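Local coordinates for hyaluronoglucosaminidase (Apis mellifera, PDB 1FCQ), which probably hydrolyses hyaluronan as a family 56 glycosidase of honeybee venom, in which it is also a major allergen, at residues G243-A248 with L293-F298; N12-V17 with K261-Y266; A281-T286 with N322-A327; E167-A172 with E217-L222; Q121-L126 with A203-E208. All blocks are in the same frame, centred on the assembly; numbering follows the deposited sequence.

From the N terminus, residues 12-17 open contact 2, the longest loop, which 261-266 close 244 residues later. Two contacts form wholly within that span: 121-126 pair with 203-208 (contact 5) and 167-172 with 217-222 (contact 4), their segments alternating along the chain so that they cross. Contact 1 opens at 243-248, before contact 2 has closed, and ends at 293-298, crossing it. Contact 3 starts after contact 2 has closed, at 281-286, and crosses contact 1 before ending at 322-327. Contacts 1, 2 and 4 all reach the four-stranded part of the barrel wall, contact 3 pairs two outer helices, and contact 5 joins a loop to helix 203-210.

Contact 1: G243-A248 with L293-F298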
# COMPACT_ATOMS: atom_id res chain seq x y z
N GLY A 243 -12.60 -3.95 -9.54
CA GLY A 243 -12.44 -5.20 -8.83
C GLY A 243 -11.75 -5.00 -7.48
O GLY A 243 -12.18 -5.53 -6.44
N ARG A 244 -10.69 -4.20 -7.50
CA ARG A 244 -9.94 -3.90 -6.28
C ARG A 244 -10.70 -3.05 -5.29
O ARG A 244 -10.61 -3.34 -4.08
CB ARG A 244 -8.60 -3.25 -6.66
CG ARG A 244 -7.77 -4.25 -7.45
CD ARG A 244 -6.47 -3.57 -7.90
NE ARG A 244 -5.76 -4.54 -8.75
CZ ARG A 244 -4.49 -4.46 -9.08
NH1 ARG A 244 -3.98 -5.41 -9.86
NH2 ARG A 244 -3.72 -3.46 -8.66
N VAL A 245 -11.46 -2.06 -5.76
CA VAL A 245 -12.24 -1.23 -4.86
C VAL A 245 -13.42 -2.02 -4.29
O VAL A 245 -13.71 -1.92 -3.10
CB VAL A 245 -12.72 0.06 -5.54
CG1 VAL A 245 -13.69 0.83 -4.65
CG2 VAL A 245 -11.50 0.92 -5.89
N LYS A 246 -14.03 -2.88 -5.12
CA LYS A 246 -15.10 -3.73 -4.60
C LYS A 246 -14.56 -4.67 -3.52
O LYS A 246 -15.26 -4.90 -2.52
CB LYS A 246 -15.74 -4.59 -5.70
CG LYS A 246 -16.59 -3.81 -6.69
CD LYS A 246 -17.04 -4.75 -7.81
CE LYS A 246 -17.86 -4.04 -8.86
NZ LYS A 246 -18.19 -4.94 -10.01
N GLU A 247 -13.36 -5.24 -3.70
CA GLU A 247 -12.82 -6.15 -2.68
C GLU A 247 -12.66 -5.43 -1.36
O GLU A 247 -13.05 -5.90 -0.29
CB GLU A 247 -11.50 -6.75 -3.15
CG GLU A 247 -10.91 -7.81 -2.24
CD GLU A 247 -11.70 -9.09 -2.20
OE1 GLU A 247 -12.63 -9.27 -3.02
OE2 GLU A 247 -11.39 -9.92 -1.33
N ALA A 248 -12.08 -4.22 -1.40
CA ALA A 248 -11.91 -3.45 -0.18
C ALA A 248 -13.25 -3.08 0.46
O ALA A 248 -13.35 -3.17 1.68
CB ALA A 248 -11.08 -2.20 -0.44
N LEU A 293 -18.45 3.62 -6.94
CA LEU A 293 -18.56 2.46 -6.09
C LEU A 293 -18.74 2.78 -4.61
O LEU A 293 -19.08 1.87 -3.85
CB LEU A 293 -17.31 1.58 -6.24
CG LEU A 293 -17.24 0.80 -7.56
CD1 LEU A 293 -15.87 0.17 -7.75
CD2 LEU A 293 -18.32 -0.27 -7.60
N GLY A 294 -18.49 4.02 -4.21
CA GLY A 294 -18.71 4.40 -2.83
C GLY A 294 -17.47 4.41 -1.96
O GLY A 294 -17.60 4.31 -0.73
N ALA A 295 -16.28 4.50 -2.56
CA ALA A 295 -15.07 4.61 -1.73
C ALA A 295 -15.17 5.92 -0.95
O ALA A 295 -15.89 6.83 -1.36
CB ALA A 295 -13.84 4.60 -2.62
N ASP A 296 -14.37 6.09 0.10
CA ASP A 296 -14.41 7.31 0.89
C ASP A 296 -13.50 8.41 0.38
O ASP A 296 -13.41 9.45 1.01
CB ASP A 296 -14.06 6.98 2.36
CG ASP A 296 -15.04 5.94 2.86
OD1 ASP A 296 -16.24 6.30 3.01
OD2 ASP A 296 -14.67 4.77 3.08
N GLY A 297 -12.85 8.19 -0.76
CA GLY A 297 -11.92 9.14 -1.36
C GLY A 297 -10.80 8.28 -1.99
O GLY A 297 -11.01 7.12 -2.30
N PHE A 298 -9.64 8.89 -2.19
CA PHE A 298 -8.50 8.16 -2.74
C PHE A 298 -7.25 8.98 -2.40
O PHE A 298 -7.37 10.13 -2.02
CB PHE A 298 -8.56 7.84 -4.22
CG PHE A 298 -8.81 8.99 -5.14
CD1 PHE A 298 -7.76 9.67 -5.73
CD2 PHE A 298 -10.12 9.38 -5.43
CE1 PHE A 298 -8.00 10.74 -6.58
CE2 PHE A 298 -10.35 10.46 -6.27
CZ PHE A 298 -9.29 11.14 -6.84
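Val-245 and Leu-293 form the close-packed side of this contact. The CG1 methyl of Val-245 lies 3.8 Å from Leu-293 CD1, and the branch point meets the same methyl, with Val-245 CB also 3.8 Å from Leu-293 CD1. A first torsion of 172° puts CG1 of Val-245 opposite the backbone N and beside the carbonyl carbon, on the side of the leucine. The same methyl faces Ala-295, but at 4.3 Å from Val-245 CG1 to Ala-295 CB the fit there is less close. Pro-264 touches both Val-245 and Ala-295, extending this apolar patch onto strand 261-267. Between the two contact residues Leu-293 and Ala-295, the chain leaves helix 280-292 through a Schellman motif: Gly-294 has a phi of 99°, and two bonds run back into the last turn. Strand 297-301 begins three residues after Gly-294, so helix 234-253 packs on an alpha-to-beta turn of the (beta/alpha) barrel, at the end where that strand begins. Toward solvent the evidence is of a slacker association. Lys-246, an exposed residue, carries its extended chain across Leu-293 at about a right angle, and the approach is purely aliphatic, with Lys-246 CE 4.0 Å from Leu-293 CD2. No hydrogen bond spans the segments, which bury 178 Å² in all. On another flank of the helix, Arg-244 turns its guanidinium group away to Asn-191 and Ser-225.

Contact 2: N12-V17 with K261-Y266; sequences NVYWNV and KVLPYY
Lys-261 reaches Tyr-14 of strand 12-16 through a water, which accepts from Lys-261 NZ at 2.9 Å and lies in the ring plane of Tyr-14, at its edge, 2.9 Å from Tyr-14 OH. Val-262 takes no part across the contact; its backbone N is bonded to Asp-296 OD2. Leu-263 then spreads its two methyls over separate partners: CD1 comes obliquely to the Tyr-14 ring, 3.7 Å from Tyr-14 CE1, and CD2 rests against the Asn-12 carbonyl. After Pro-264, Tyr-265 makes the one direct hydrogen bond, giving its OH proton to Asn-16 OD1 at 2.7 Å. The donor stands 47° out of the amide's carbonyl plane, off the lone-pair directions, while ring and amide planes are 83° apart. A chi1 of -112°, away from the staggered positions, brings the phenol to this point. Tyr-266 points to helix 280-292, where its OH bonds Thr-286. Strand 297-301 lies between these two strands in the parallel sheet. Asn-16 and Tyr-265 both touch its Ile-299, and Tyr-14, Asn-16 and Tyr-265 touch Ile-51 or Ile-53 of strand 51-55, which places these side chains on the inner side of the barrel.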
# COMPACT_ATOMS: atom_id res chain seq x y z
N ASN A 12 -12.88 12.25 0.50
CA ASN A 12 -11.62 12.94 0.73
C ASN A 12 -10.49 12.47 -0.19
O ASN A 12 -10.16 11.29 -0.22
CB ASN A 12 -11.18 12.73 2.19
CG ASN A 12 -12.16 13.31 3.19
OD1 ASN A 12 -12.56 12.65 4.15
ND2 ASN A 12 -12.55 14.55 2.94
N VAL A 13 -9.93 13.40 -0.95
CA VAL A 13 -8.80 13.07 -1.83
C VAL A 13 -7.53 13.61 -1.17
O VAL A 13 -7.46 14.77 -0.80
CB VAL A 13 -8.95 13.62 -3.25
CG1 VAL A 13 -7.79 13.18 -4.14
CG2 VAL A 13 -10.27 13.15 -3.85
N TYR A 14 -6.55 12.72 -1.00
CA TYR A 14 -5.31 13.12 -0.32
C TYR A 14 -4.09 13.25 -1.21
O TYR A 14 -3.85 12.42 -2.08
CB TYR A 14 -4.97 12.04 0.74
CG TYR A 14 -5.95 12.00 1.88
CD1 TYR A 14 -7.08 11.20 1.83
CD2 TYR A 14 -5.73 12.80 3.01
CE1 TYR A 14 -7.97 11.20 2.90
CE2 TYR A 14 -6.61 12.79 4.07
CZ TYR A 14 -7.72 11.98 4.00
OH TYR A 14 -8.62 11.96 5.05
N TRP A 15 -3.30 14.30 -0.93
CA TRP A 15 -2.07 14.48 -1.70
C TRP A 15 -0.93 13.70 -1.05
O TRP A 15 -0.53 14.05 0.06
CB TRP A 15 -1.70 15.97 -1.72
CG TRP A 15 -0.63 16.38 -2.69
CD1 TRP A 15 0.60 16.88 -2.39
CD2 TRP A 15 -0.71 16.36 -4.12
NE1 TRP A 15 1.30 17.17 -3.54
CE2 TRP A 15 0.50 16.86 -4.62
CE3 TRP A 15 -1.71 15.98 -5.02
CZ2 TRP A 15 0.75 16.99 -5.99
CZ3 TRP A 15 -1.46 16.10 -6.38
CH2 TRP A 15 -0.24 16.61 -6.84
N ASN A 16 -0.42 12.68 -1.74
CA ASN A 16 0.71 11.91 -1.19
C ASN A 16 1.84 11.84 -2.21
O ASN A 16 2.56 10.87 -2.40
CB ASN A 16 0.26 10.52 -0.73
CG ASN A 16 1.26 9.76 0.11
OD1 ASN A 16 1.36 8.52 0.00
ND2 ASN A 16 2.02 10.44 0.99
N VAL A 17 1.96 12.95 -2.95
CA VAL A 17 3.03 13.10 -3.96
C VAL A 17 4.11 13.90 -3.26
O VAL A 17 3.78 14.90 -2.61
CB VAL A 17 2.49 13.85 -5.19
CG1 VAL A 17 3.61 14.09 -6.20
CG2 VAL A 17 1.36 13.12 -5.89
N LYS A 261 -12.87 2.84 6.61
CA LYS A 261 -12.80 3.72 5.44
C LYS A 261 -12.06 2.98 4.34
O LYS A 261 -11.23 2.11 4.62
CB LYS A 261 -12.00 4.96 5.83
CG LYS A 261 -12.66 5.82 6.92
CD LYS A 261 -11.90 7.13 7.04
CE LYS A 261 -12.73 8.19 7.75
NZ LYS A 261 -12.04 9.51 7.74
N VAL A 262 -12.37 3.30 3.09
CA VAL A 262 -11.70 2.72 1.93
C VAL A 262 -11.13 3.88 1.10
O VAL A 262 -11.86 4.73 0.59
CB VAL A 262 -12.60 1.83 1.06
CG1 VAL A 262 -11.93 1.38 -0.24
CG2 VAL A 262 -13.00 0.59 1.86
N LEU A 263 -9.80 3.94 1.03
CA LEU A 263 -9.08 4.98 0.30
C LEU A 263 -8.03 4.35 -0.62
O LEU A 263 -6.88 4.10 -0.22
CB LEU A 263 -8.37 5.93 1.27
CG LEU A 263 -9.18 6.76 2.26
CD1 LEU A 263 -8.27 7.55 3.19
CD2 LEU A 263 -10.10 7.73 1.52
N PRO A 264 -8.41 4.05 -1.85
CA PRO A 264 -7.51 3.43 -2.79
C PRO A 264 -6.30 4.31 -3.06
O PRO A 264 -6.38 5.53 -3.16
CB PRO A 264 -8.34 3.30 -4.07
CG PRO A 264 -9.75 3.20 -3.55
CD PRO A 264 -9.79 4.19 -2.41
N TYR A 265 -5.15 3.65 -3.22
CA TYR A 265 -3.89 4.30 -3.58
C TYR A 265 -3.89 4.43 -5.11
O TYR A 265 -4.12 3.43 -5.82
CB TYR A 265 -2.69 3.46 -3.08
CG TYR A 265 -1.98 4.22 -1.98
CD1 TYR A 265 -2.49 4.28 -0.69
CD2 TYR A 265 -0.85 4.97 -2.24
CE1 TYR A 265 -1.88 5.04 0.29
CE2 TYR A 265 -0.20 5.72 -1.27
CZ TYR A 265 -0.74 5.76 0.00
OH TYR A 265 -0.16 6.51 0.99
N TYR A 266 -3.67 5.64 -5.60
CA TYR A 266 -3.75 5.92 -7.03
C TYR A 266 -2.48 6.58 -7.53
O TYR A 266 -1.97 7.51 -6.91
CB TYR A 266 -4.91 6.91 -7.22
CG TYR A 266 -5.41 7.06 -8.63
CD1 TYR A 266 -6.45 6.28 -9.11
CD2 TYR A 266 -4.83 7.99 -9.49
CE1 TYR A 266 -6.91 6.40 -10.42
CE2 TYR A 266 -5.30 8.14 -10.78
CZ TYR A 266 -6.32 7.35 -11.24
OH TYR A 266 -6.76 7.51 -12.54
O HOH W 1 -10.80 9.98 5.13

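Contact 3: A281-T286 with N322-A327; sequences ADLEAT and NELGPA
Leu-283 reaches across to helix 310-328 and overlaps three of its residues, using a different atom for each. The Leu-283 and Leu-324 side chains cross at about a right angle, with Leu-283 CD2 3.8 Å from Leu-324 CD1. Its CD1 settles against the backbone of Glu-323, Leu-283 CD1 lying 3.9 Å from Glu-323 O. Nearer the root of the side chain, Leu-283 CB lies 4.1 Å from Ala-327 CB, the small methyl admitting the leucine stem. A first torsion of -179° carries Leu-324 toward the partner helix although its CB sets off at a slant. The local axes run 10.0 Å apart and nearly parallel, at -16°, as suits successive outer helices of a (beta/alpha) barrel with strand 297-301 between them in sequence. The second helix is kinked at Pro-326, whose N has no bond to the turn before. On another side of the first helix, Asp-282 O accepts from Thr-286 N and Thr-286 OG1 on opposite faces of its plane. Across the interface no hydrogen bond forms, and the carboxylates of Glu-284 and Glu-323 stay apart, so cohesion here rests on dispersion and on excluding water from aliphatic groups.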
# COMPACT_ATOMS: atom_id res chain seq x y z
N ALA A 281 -8.39 10.28 -20.57
CA ALA A 281 -9.48 9.31 -20.68
C ALA A 281 -9.39 8.32 -19.51
O ALA A 281 -10.40 7.97 -18.92
CB ALA A 281 -9.44 8.55 -21.99
N ASP A 282 -8.17 7.87 -19.24
CA ASP A 282 -7.97 6.94 -18.12
C ASP A 282 -8.25 7.60 -16.77
O ASP A 282 -8.87 6.97 -15.91
CB ASP A 282 -6.60 6.29 -18.12
CG ASP A 282 -6.44 5.14 -19.10
OD1 ASP A 282 -7.46 4.60 -19.59
OD2 ASP A 282 -5.30 4.74 -19.38
N LEU A 283 -7.80 8.84 -16.57
CA LEU A 283 -8.09 9.54 -15.32
C LEU A 283 -9.59 9.61 -15.08
O LEU A 283 -10.12 9.31 -14.01
CB LEU A 283 -7.53 10.96 -15.38
CG LEU A 283 -6.02 11.11 -15.24
CD1 LEU A 283 -5.63 12.56 -15.52
CD2 LEU A 283 -5.55 10.70 -13.85
N GLU A 284 -10.31 10.08 -16.09
CA GLU A 284 -11.75 10.22 -16.01
C GLU A 284 -12.47 8.91 -15.71
O GLU A 284 -13.23 8.84 -14.74
CB GLU A 284 -12.30 10.84 -17.32
CG GLU A 284 -11.83 12.26 -17.57
CD GLU A 284 -12.24 12.87 -18.90
OE1 GLU A 284 -12.61 12.12 -19.82
OE2 GLU A 284 -12.18 14.11 -19.06
N ALA A 285 -12.26 7.85 -16.48
CA ALA A 285 -13.01 6.61 -16.26
C ALA A 285 -12.66 5.95 -14.94
O ALA A 285 -13.56 5.42 -14.27
CB ALA A 285 -12.79 5.66 -17.42
N THR A 286 -11.38 5.93 -14.57
CA THR A 286 -11.03 5.25 -13.32
C THR A 286 -11.36 6.05 -12.06
O THR A 286 -11.74 5.42 -11.06
CB THR A 286 -9.56 4.81 -13.30
OG1 THR A 286 -8.72 5.97 -13.45
CG2 THR A 286 -9.27 3.82 -14.42
N ASN A 322 -2.76 20.76 -16.32
CA ASN A 322 -3.35 20.39 -17.59
C ASN A 322 -4.42 19.31 -17.43
O ASN A 322 -5.47 19.34 -18.08
CB ASN A 322 -2.30 19.83 -18.56
CG ASN A 322 -1.33 20.79 -19.22
OD1 ASN A 322 -1.50 22.00 -19.12
ND2 ASN A 322 -0.31 20.30 -19.90
N GLU A 323 -4.11 18.25 -16.66
CA GLU A 323 -4.97 17.08 -16.60
C GLU A 323 -5.35 16.52 -15.23
O GLU A 323 -6.54 16.32 -15.03
CB GLU A 323 -4.27 15.93 -17.36
CG GLU A 323 -3.89 16.19 -18.81
CD GLU A 323 -5.11 16.44 -19.69
OE1 GLU A 323 -6.22 16.02 -19.32
OE2 GLU A 323 -4.97 17.07 -20.76
N LEU A 324 -4.38 16.25 -14.36
CA LEU A 324 -4.69 15.59 -13.09
C LEU A 324 -5.58 16.42 -12.17
O LEU A 324 -6.60 15.91 -11.70
CB LEU A 324 -3.41 15.17 -12.36
CG LEU A 324 -3.56 14.44 -11.03
CD1 LEU A 324 -4.26 13.09 -11.19
CD2 LEU A 324 -2.18 14.25 -10.39
N GLY A 325 -5.21 17.68 -11.96
CA GLY A 325 -5.98 18.58 -11.12
C GLY A 325 -7.44 18.66 -11.56
O GLY A 325 -8.36 18.37 -10.81
N PRO A 326 -7.65 19.11 -12.80
CA PRO A 326 -8.99 19.24 -13.35
C PRO A 326 -9.84 17.99 -13.23
O PRO A 326 -11.00 18.06 -12.81
CB PRO A 326 -8.73 19.64 -14.81
CG PRO A 326 -7.49 20.48 -14.66
CD PRO A 326 -6.63 19.58 -13.77
N ALA A 327 -9.27 16.82 -13.55
CA ALA A 327 -10.00 15.58 -13.44
C ALA A 327 -10.43 15.32 -12.00
O ALA A 327 -11.58 14.95 -11.75
CB ALA A 327 -9.18 14.41 -13.94

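Contact 4: E167-A172 with E217-L222; sequences ETLKAA and ESEDVL
Two torsions of Leu-169, chi1 at 175° and chi2 at 63°, stretch its side chain out from the helix and bring CD2 up against both Ser-218 and Glu-219. That single methyl makes the whole direct contact: Leu-169 CD2 stands 3.7 Å from Ser-218 CB and 3.8 Å from Glu-219 CG. The glutamate, extended beyond CG, runs across the leucine at about a right angle; it is met at CG, while its carboxylate continues to Tyr-183, where OE2 accepts from the backbone N. Ser-218 likewise offers carbon to the leucine; chi1 of -48° places its hydroxyl beside its own backbone N, bonded to Trp-214 O. Both polar ends are thus engaged elsewhere, and no hydrogen bond crosses between the segments, which together bury 131 Å². Beside this apolar patch Lys-170 bends back along its own helix and forms a salt bridge one turn earlier, Lys-170 NZ to Glu-167 OE2 at 3.1 Å, using the syn lone pair of the oxygen. Leu-169 also touches Trp-181 and Leu-215, which places the contact where helix 146-175 meets strand 180-183 and helix 213-216. Residues 217-220 lead from that short helix into barrel strand 221-222, and Asp-220 pairs with Trp-181 through the backbone, linking the end strands of the two parallel sheets.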
# COMPACT_ATOMS: atom_id res chain seq x y z
N GLU A 167 1.39 -6.92 15.13
CA GLU A 167 2.03 -6.19 16.20
C GLU A 167 2.49 -4.81 15.80
O GLU A 167 2.39 -3.86 16.57
CB GLU A 167 3.22 -6.97 16.77
CG GLU A 167 2.79 -8.08 17.71
CD GLU A 167 1.96 -7.53 18.87
OE1 GLU A 167 2.34 -6.57 19.55
OE2 GLU A 167 0.89 -8.12 19.05
N THR A 168 2.95 -4.69 14.55
CA THR A 168 3.40 -3.39 14.05
C THR A 168 2.21 -2.44 13.96
O THR A 168 2.32 -1.26 14.32
CB THR A 168 4.06 -3.54 12.67
OG1 THR A 168 5.11 -4.52 12.80
CG2 THR A 168 4.65 -2.22 12.21
N LEU A 169 1.10 -2.96 13.43
CA LEU A 169 -0.10 -2.11 13.30
C LEU A 169 -0.60 -1.72 14.68
O LEU A 169 -0.97 -0.56 14.88
CB LEU A 169 -1.16 -2.89 12.52
CG LEU A 169 -2.52 -2.20 12.39
CD1 LEU A 169 -2.41 -0.89 11.62
CD2 LEU A 169 -3.49 -3.15 11.68
N LYS A 170 -0.58 -2.65 15.64
CA LYS A 170 -1.01 -2.34 17.01
C LYS A 170 -0.14 -1.27 17.64
O LYS A 170 -0.64 -0.34 18.26
CB LYS A 170 -0.95 -3.57 17.91
CG LYS A 170 -2.17 -4.46 17.93
CD LYS A 170 -1.94 -5.64 18.86
CE LYS A 170 -1.55 -5.24 20.27
NZ LYS A 170 -0.71 -6.28 20.94
N ALA A 171 1.18 -1.36 17.42
CA ALA A 171 2.11 -0.37 17.92
C ALA A 171 1.83 1.01 17.34
O ALA A 171 1.77 1.99 18.05
CB ALA A 171 3.55 -0.79 17.66
N ALA A 172 1.59 1.09 16.02
CA ALA A 172 1.31 2.36 15.39
C ALA A 172 0.04 2.98 15.97
O ALA A 172 0.01 4.18 16.25
CB ALA A 172 1.16 2.19 13.87
N GLU A 217 -9.90 -6.09 10.88
CA GLU A 217 -10.66 -5.50 11.99
C GLU A 217 -9.79 -4.52 12.77
O GLU A 217 -10.29 -3.59 13.40
CB GLU A 217 -11.26 -6.59 12.88
CG GLU A 217 -12.14 -7.54 12.07
CD GLU A 217 -13.48 -7.86 12.69
OE1 GLU A 217 -13.96 -9.01 12.53
OE2 GLU A 217 -14.08 -6.96 13.32
N SER A 218 -8.46 -4.67 12.70
CA SER A 218 -7.54 -3.80 13.40
C SER A 218 -7.26 -2.54 12.58
O SER A 218 -7.10 -1.48 13.18
CB SER A 218 -6.21 -4.46 13.75
OG SER A 218 -6.35 -5.73 14.34
N GLU A 219 -7.23 -2.65 11.26
CA GLU A 219 -7.00 -1.45 10.45
C GLU A 219 -8.16 -0.47 10.56
O GLU A 219 -9.31 -0.91 10.71
CB GLU A 219 -6.86 -1.79 8.96
CG GLU A 219 -5.70 -2.71 8.66
CD GLU A 219 -5.27 -2.56 7.20
OE1 GLU A 219 -6.17 -2.52 6.34
OE2 GLU A 219 -4.05 -2.51 7.05
N ASP A 220 -7.88 0.81 10.42
CA ASP A 220 -8.93 1.83 10.42
C ASP A 220 -9.33 2.19 8.99
O ASP A 220 -10.39 2.76 8.75
CB ASP A 220 -8.39 3.13 11.05
CG ASP A 220 -7.87 2.91 12.44
OD1 ASP A 220 -8.73 2.46 13.28
OD2 ASP A 220 -6.70 3.16 12.76
N VAL A 221 -8.41 1.94 8.06
CA VAL A 221 -8.62 2.31 6.65
C VAL A 221 -7.98 1.25 5.76
O VAL A 221 -6.91 0.71 6.04
CB VAL A 221 -8.02 3.70 6.37
CG1 VAL A 221 -6.55 3.78 6.73
CG2 VAL A 221 -8.22 4.12 4.92
N LEU A 222 -8.69 0.90 4.69
CA LEU A 222 -8.21 -0.07 3.71
C LEU A 222 -7.66 0.71 2.53
O LEU A 222 -8.30 1.64 2.06
CB LEU A 222 -9.34 -0.96 3.21
CG LEU A 222 -10.11 -1.83 4.21
CD1 LEU A 222 -10.76 -3.05 3.56
CD2 LEU A 222 -9.25 -2.30 5.37

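Contact 5: Q121-L126 with A203-E208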
# COMPACT_ATOMS: atom_id res chain seq x y z
N GLN A 121 0.01 -16.75 -1.38
CA GLN A 121 0.10 -15.57 -2.22
C GLN A 121 1.50 -15.08 -2.51
O GLN A 121 1.68 -14.11 -3.27
CB GLN A 121 -0.73 -14.43 -1.60
CG GLN A 121 -2.21 -14.74 -1.60
CD GLN A 121 -3.03 -13.74 -0.79
OE1 GLN A 121 -4.07 -14.05 -0.20
NE2 GLN A 121 -2.51 -12.52 -0.78
N ASN A 122 2.53 -15.68 -1.92
CA ASN A 122 3.91 -15.32 -2.23
C ASN A 122 4.34 -16.04 -3.51
O ASN A 122 5.19 -16.94 -3.51
CB ASN A 122 4.79 -15.64 -1.02
CG ASN A 122 4.41 -14.69 0.11
OD1 ASN A 122 4.80 -13.53 0.03
ND2 ASN A 122 3.67 -15.20 1.09
N TRP A 123 3.81 -15.59 -4.64
CA TRP A 123 4.07 -16.15 -5.95
C TRP A 123 5.14 -15.36 -6.70
O TRP A 123 5.57 -14.28 -6.32
CB TRP A 123 2.85 -16.11 -6.87
CG TRP A 123 1.56 -16.72 -6.48
CD1 TRP A 123 1.27 -18.05 -6.38
CD2 TRP A 123 0.34 -16.02 -6.17
NE1 TRP A 123 -0.04 -18.22 -6.01
CE2 TRP A 123 -0.64 -17.00 -5.88
CE3 TRP A 123 -0.02 -14.67 -6.10
CZ2 TRP A 123 -1.94 -16.66 -5.52
CZ3 TRP A 123 -1.32 -14.35 -5.76
CH2 TRP A 123 -2.27 -15.34 -5.47
N ALA A 124 5.49 -15.93 -7.86
CA ALA A 124 6.43 -15.29 -8.78
C ALA A 124 7.69 -14.82 -8.07
O ALA A 124 8.40 -15.64 -7.48
CB ALA A 124 5.72 -14.13 -9.48
N SER A 125 7.93 -13.52 -8.00
CA SER A 125 9.11 -12.94 -7.38
C SER A 125 9.15 -13.12 -5.87
O SER A 125 10.21 -12.97 -5.25
CB SER A 125 9.22 -11.46 -7.74
OG SER A 125 8.31 -10.67 -7.00
N LEU A 126 8.02 -13.48 -5.25
CA LEU A 126 7.95 -13.72 -3.82
C LEU A 126 8.08 -15.20 -3.49
O LEU A 126 8.12 -15.58 -2.32
CB LEU A 126 6.62 -13.19 -3.29
CG LEU A 126 6.38 -11.69 -3.48
CD1 LEU A 126 4.97 -11.38 -3.00
CD2 LEU A 126 7.41 -10.86 -2.74
N ALA A 203 -10.70 -15.88 -6.71
CA ALA A 203 -11.63 -16.37 -5.67
C ALA A 203 -10.95 -16.83 -4.40
O ALA A 203 -11.46 -16.51 -3.30
CB ALA A 203 -12.42 -17.53 -6.27
N THR A 204 -9.83 -17.54 -4.52
CA THR A 204 -9.17 -18.02 -3.29
C THR A 204 -8.68 -16.84 -2.46
O THR A 204 -8.81 -16.89 -1.24
CB THR A 204 -8.07 -19.04 -3.58
OG1 THR A 204 -8.70 -20.14 -4.29
CG2 THR A 204 -7.45 -19.56 -2.30
N THR A 205 -8.20 -15.79 -3.11
CA THR A 205 -7.77 -14.57 -2.43
C THR A 205 -8.94 -13.92 -1.70
O THR A 205 -8.78 -13.44 -0.58
CB THR A 205 -7.13 -13.59 -3.43
OG1 THR A 205 -5.87 -14.13 -3.83
CG2 THR A 205 -6.90 -12.22 -2.79
N MET A 206 -10.14 -13.97 -2.29
CA MET A 206 -11.29 -13.39 -1.60
C MET A 206 -11.51 -14.14 -0.30
O MET A 206 -11.76 -13.52 0.73
CB MET A 206 -12.55 -13.41 -2.47
CG MET A 206 -12.37 -12.51 -3.70
SD MET A 206 -13.94 -12.43 -4.58
CE MET A 206 -14.29 -14.13 -4.88
N GLN A 207 -11.42 -15.47 -0.36
CA GLN A 207 -11.60 -16.29 0.82
C GLN A 207 -10.52 -16.02 1.87
O GLN A 207 -10.83 -15.87 3.06
CB GLN A 207 -11.59 -17.78 0.48
CG GLN A 207 -12.56 -18.20 -0.61
CD GLN A 207 -12.60 -19.71 -0.79
OE1 GLN A 207 -11.78 -20.29 -1.49
NE2 GLN A 207 -13.56 -20.39 -0.16
N GLU A 208 -9.27 -15.91 1.42
CA GLU A 208 -8.18 -15.58 2.33
C GLU A 208 -8.36 -14.19 2.92
O GLU A 208 -8.09 -13.98 4.11
CB GLU A 208 -6.84 -15.76 1.62
CG GLU A 208 -6.62 -17.25 1.33
CD GLU A 208 -5.62 -17.47 0.21
OE1 GLU A 208 -5.25 -16.51 -0.50
OE2 GLU A 208 -5.20 -18.64 0.06
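Gln-121 and Glu-208 extend from opposite sides and slide past each other in contrary directions, with amide and carboxylate planes only 29° apart. As modelled, Gln-121 OE1 lies 2.7 Å from Glu-208 OE1, but the amide is probably turned over, so the identity of the amide atom at this close approach is doubtful. Glu-208 OE1 has a firmer partner in Arg-120, with which it makes a salt bridge that would probably favour the ionised acid. Trp-123 comes in differently: its indole points an edge at Thr-205, whose OG1 is near the ring plane and 4.1 Å from Trp-123 CH2. That hydroxyl bonds chiefly to Glu-202, leaving its approach to the indole as packing. One face of the indole is backed by its own segment, Gln-121 CA lying 3.8 Å above the ring plane and over its centre. The fold-back follows from an inverse gamma turn centred on Asn-122, with a weak bond from Trp-123 N to Gln-121 O at 2.9 Å. Tyr-190, next to the Cys-189–Cys-201 disulfide, meets Trp-123 edge-to-face and also touches Thr-205. The contact therefore seats the loop between strand 107-111 and helix 127-140 against the first turns of helix 203-210.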